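Local coordinates for uncharacterized protein (PDB 3SJR) that is of unknown function, belongs to the DUF5610 family, and folds as an all-helical chain that assembles as a pair of identical subunits, at residues L132-L143 and L157-Q165. Sequence-based numbering, arbitrary orientation.
Sequences LERGYQEACQVL and LQGLLLLTQ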
loop_
_atom_site.group_PDB
_atom_site.type_symbol
_atom_site.label_atom_id
_atom_site.label_comp_id
_atom_site.label_asym_id
_atom_site.label_seq_id
_atom_site.Cartn_x
_atom_site.Cartn_y
_atom_site.Cartn_z
ATOM N N LEU A 132 1.102 -4.246 11.087
ATOM C CA LEU A 132 0.883 -2.836 11.235
ATOM C C LEU A 132 1.849 -2.220 12.247
ATOM O O LEU A 132 2.398 -1.140 12.013
ATOM C CB LEU A 132 -0.559 -2.610 11.633
ATOM C CG LEU A 132 -1.085 -1.184 11.710
ATOM C CD1 LEU A 132 -0.745 -0.401 10.448
ATOM C CD2 LEU A 132 -2.591 -1.185 11.965
ATOM N N GLU A 133 2.064 -2.913 13.366
ATOM C CA GLU A 133 2.944 -2.404 14.406
ATOM C C GLU A 133 4.363 -2.355 13.848
ATOM O O GLU A 133 5.079 -1.368 14.042
ATOM C CB GLU A 133 2.816 -3.232 15.692
ATOM C CG GLU A 133 3.831 -2.935 16.832
ATOM C CD GLU A 133 3.565 -1.635 17.629
ATOM O OE1 GLU A 133 2.391 -1.367 18.015
ATOM O OE2 GLU A 133 4.550 -0.892 17.895
ATOM N N ARG A 134 4.752 -3.387 13.103
ATOM C CA ARG A 134 6.075 -3.397 12.456
ATOM C C ARG A 134 6.198 -2.313 11.408
ATOM O O ARG A 134 7.176 -1.577 11.393
ATOM C CB ARG A 134 6.390 -4.753 11.850
ATOM C CG ARG A 134 6.785 -5.792 12.893
ATOM C CD ARG A 134 8.105 -5.458 13.561
ATOM N NE ARG A 134 9.214 -5.673 12.636
ATOM C CZ ARG A 134 10.156 -4.775 12.358
ATOM N NH1 ARG A 134 10.145 -3.588 12.959
ATOM N NH2 ARG A 134 11.127 -5.077 11.502
ATOM N N GLY A 135 5.180 -2.211 10.549
ATOM C CA GLY A 135 5.110 -1.173 9.530
ATOM C C GLY A 135 5.418 0.153 10.185
ATOM O O GLY A 135 6.384 0.829 9.814
ATOM N N TYR A 136 4.612 0.490 11.196
ATOM C CA TYR A 136 4.788 1.688 11.999
ATOM C C TYR A 136 6.247 1.872 12.455
ATOM O O TYR A 136 6.838 2.936 12.258
ATOM C CB TYR A 136 3.839 1.637 13.201
ATOM C CG TYR A 136 4.020 2.775 14.177
ATOM C CD1 TYR A 136 3.464 4.017 13.921
ATOM C CD2 TYR A 136 4.755 2.610 15.358
ATOM C CE1 TYR A 136 3.632 5.063 14.806
ATOM C CE2 TYR A 136 4.924 3.655 16.253
ATOM C CZ TYR A 136 4.360 4.874 15.967
ATOM O OH TYR A 136 4.509 5.937 16.810
ATOM N N GLN A 137 6.830 0.827 13.046
ATOM C CA GLN A 137 8.200 0.913 13.548
ATOM C C GLN A 137 9.201 1.283 12.462
ATOM O O GLN A 137 10.137 2.065 12.676
ATOM C CB GLN A 137 8.591 -0.395 14.161
ATOM C CG GLN A 137 7.817 -0.683 15.386
ATOM C CD GLN A 137 8.111 -2.046 15.900
ATOM O OE1 GLN A 137 9.065 -2.686 15.463
ATOM N NE2 GLN A 137 7.287 -2.517 16.817
ATOM N N GLU A 138 8.981 0.726 11.284
ATOM C CA GLU A 138 9.799 1.050 10.140
ATOM C C GLU A 138 9.565 2.484 9.669
ATOM O O GLU A 138 10.528 3.208 9.417
ATOM C CB GLU A 138 9.566 0.036 9.021
ATOM C CG GLU A 138 9.984 -1.362 9.415
ATOM C CD GLU A 138 10.632 -2.098 8.278
ATOM O OE1 GLU A 138 9.907 -2.454 7.310
ATOM O OE2 GLU A 138 11.865 -2.320 8.358
ATOM N N ALA A 139 8.301 2.898 9.569
ATOM C CA ALA A 139 7.981 4.275 9.178
ATOM C C ALA A 139 8.645 5.309 10.115
ATOM O O ALA A 139 9.062 6.385 9.683
ATOM C CB ALA A 139 6.491 4.480 9.122
ATOM N N CYS A 140 8.770 4.953 11.391
ATOM C CA CYS A 140 9.356 5.842 12.362
ATOM C C CYS A 140 10.855 5.911 12.158
ATOM O O CYS A 140 11.437 6.989 12.201
ATOM C CB CYS A 140 9.004 5.393 13.780
ATOM S SG CYS A 140 7.259 5.691 14.267
ATOM N N GLN A 141 11.477 4.763 11.915
ATOM C CA GLN A 141 12.924 4.708 11.744
ATOM C C GLN A 141 13.403 5.618 10.608
ATOM O O GLN A 141 14.290 6.447 10.797
ATOM C CB GLN A 141 13.389 3.260 11.562
ATOM C CG GLN A 141 14.892 3.013 11.796
ATOM C CD GLN A 141 15.499 3.826 12.961
ATOM O OE1 GLN A 141 14.832 4.118 13.965
ATOM N NE2 GLN A 141 16.778 4.188 12.819
ATOM N N VAL A 142 12.773 5.480 9.446
ATOM C CA VAL A 142 13.010 6.345 8.286
ATOM C C VAL A 142 12.957 7.834 8.611
ATOM O O VAL A 142 13.811 8.595 8.166
ATOM C CB VAL A 142 11.983 6.071 7.170
ATOM C CG1 VAL A 142 12.255 6.962 5.971
ATOM C CG2 VAL A 142 12.009 4.601 6.762
ATOM N N LEU A 143 11.946 8.236 9.376
ATOM C CA LEU A 143 11.748 9.634 9.738
ATOM C C LEU A 143 12.801 10.169 10.717
ATOM O O LEU A 143 13.357 11.272 10.522
ATOM C CB LEU A 143 10.346 9.836 10.292
ATOM C CG LEU A 143 9.228 9.756 9.254
ATOM C CD1 LEU A 143 7.873 9.927 9.905
ATOM C CD2 LEU A 143 9.416 10.787 8.132
ATOM N N LEU A 157 1.469 10.578 13.669
ATOM C CA LEU A 157 1.628 9.258 13.099
ATOM C C LEU A 157 1.178 8.216 14.104
ATOM O O LEU A 157 0.461 7.285 13.763
ATOM C CB LEU A 157 3.075 9.042 12.695
ATOM C CG LEU A 157 3.486 7.619 12.361
ATOM C CD1 LEU A 157 2.659 7.118 11.204
ATOM C CD2 LEU A 157 4.978 7.550 12.039
ATOM N N GLN A 158 1.590 8.393 15.352
ATOM C CA GLN A 158 1.113 7.560 16.451
ATOM C C GLN A 158 -0.416 7.513 16.507
ATOM O O GLN A 158 -1.013 6.443 16.498
ATOM C CB GLN A 158 1.682 8.061 17.776
ATOM C CG GLN A 158 1.127 7.362 18.966
ATOM C CD GLN A 158 1.684 7.910 20.243
ATOM O OE1 GLN A 158 1.049 8.740 20.909
ATOM N NE2 GLN A 158 2.888 7.470 20.597
ATOM N N GLY A 159 -1.043 8.679 16.546
ATOM C CA GLY A 159 -2.497 8.753 16.618
ATOM C C GLY A 159 -3.146 7.943 15.519
ATOM O O GLY A 159 -4.180 7.306 15.727
ATOM N N LEU A 160 -2.503 7.959 14.356
ATOM C CA LEU A 160 -2.981 7.263 13.184
ATOM C C LEU A 160 -2.917 5.753 13.355
ATOM O O LEU A 160 -3.881 5.052 13.035
ATOM C CB LEU A 160 -2.185 7.686 11.964
ATOM C CG LEU A 160 -2.649 7.021 10.679
ATOM C CD1 LEU A 160 -4.133 7.297 10.464
ATOM C CD2 LEU A 160 -1.797 7.494 9.500
ATOM N N LEU A 161 -1.794 5.256 13.867
ATOM C CA LEU A 161 -1.678 3.849 14.224
ATOM C C LEU A 161 -2.821 3.449 15.159
ATOM O O LEU A 161 -3.571 2.498 14.882
ATOM C CB LEU A 161 -0.335 3.600 14.906
ATOM C CG LEU A 161 -0.011 2.218 15.482
ATOM C CD1 LEU A 161 0.167 1.211 14.367
ATOM C CD2 LEU A 161 1.230 2.292 16.317
ATOM N N LEU A 162 -2.976 4.195 16.250
ATOM C CA LEU A 162 -3.970 3.841 17.247
ATOM C C LEU A 162 -5.360 3.838 16.657
ATOM O O LEU A 162 -6.144 2.915 16.915
ATOM C CB LEU A 162 -3.868 4.727 18.481
ATOM C CG LEU A 162 -2.601 4.548 19.333
ATOM C CD1 LEU A 162 -2.865 4.895 20.768
ATOM C CD2 LEU A 162 -2.052 3.133 19.285
ATOM N N LEU A 163 -5.645 4.841 15.826
ATOM C CA LEU A 163 -6.925 4.942 15.147
ATOM C C LEU A 163 -7.168 3.739 14.257
ATOM O O LEU A 163 -8.249 3.146 14.277
ATOM C CB LEU A 163 -6.945 6.194 14.302
ATOM C CG LEU A 163 -8.231 6.555 13.569
ATOM C CD1 LEU A 163 -9.399 6.553 14.517
ATOM C CD2 LEU A 163 -8.083 7.927 12.950
ATOM N N THR A 164 -6.145 3.376 13.490
ATOM C CA THR A 164 -6.212 2.241 12.581
ATOM C C THR A 164 -6.348 0.902 13.274
ATOM O O THR A 164 -7.119 0.060 12.827
ATOM C CB THR A 164 -4.968 2.167 11.775
ATOM O OG1 THR A 164 -4.603 3.486 11.382
ATOM C CG2 THR A 164 -5.177 1.318 10.568
ATOM N N GLN A 165 -5.594 0.693 14.350
ATOM C CA GLN A 165 -5.710 -0.544 15.075
ATOM C C GLN A 165 -7.156 -0.718 15.543
ATOM O O GLN A 165 -7.792 -1.741 15.268
ATOM C CB GLN A 165 -4.778 -0.561 16.265
ATOM C CG GLN A 165 -3.364 -0.228 15.941
ATOM C CD GLN A 165 -2.374 -0.817 16.939
ATOM O OE1 GLN A 165 -1.404 -1.490 16.547
ATOM N NE2 GLN A 165 -2.612 -0.581 18.227
#
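Tyr-136 drives its ring into the hollow formed by Leu-157, Gln-158 and Leu-161, joining the two arms of an antiparallel helical hairpin, helix 117-145 and helix 151-171. The short segments run at 171° with their axes 11.0 Å apart, and large side chains span the gap. The ring stands with CG anti to the backbone N (chi1 175°), which carries it across to the other helix. One methyl of the forked leucine side chain caps the flat aromatic: Leu-161 CD2 sits over the middle of one ring face, 3.6 Å from the centroid and 12° off the normal, a CH-pi contact. Cys-140 SG lies over the opposite face, displaced toward the rim, so the ring is sandwiched between a residue of the partner helix and one a turn onward in its own. Leu-157 comes in obliquely, its CG 3.5 Å from Tyr-136 CE1. Its CD2 points into a shallow hollow between the Tyr-136 ring and Cys-140, whose SG is 3.7 Å from Leu-157 CD2; the short side chain of Ala-139 and the longer one of Leu-143 lie more loosely around it.

Toward the other end of the seam, the side chains of Leu-132 and Leu-161 lie alongside each other, pointing opposite ways, with Leu-132 CG 3.8 Å from Leu-161 CD1. Leu-132 CD2 goes on to meet the methyl of Thr-164, which also touches Met-101 of helix 92-110. Tyr-149, in the loop joining the arms, packs on Tyr-136, Cys-140 and Leu-143, while Leu-61 and Leu-62 of the second subunit cover Ala-139, Leu-143 and Leu-157. Tyrosine suits a place that is only partly buried: its ring packs on the leucines while Tyr-136 OH lies beside the exposed Gln-158, 3.7 Å from Gln-158 CB.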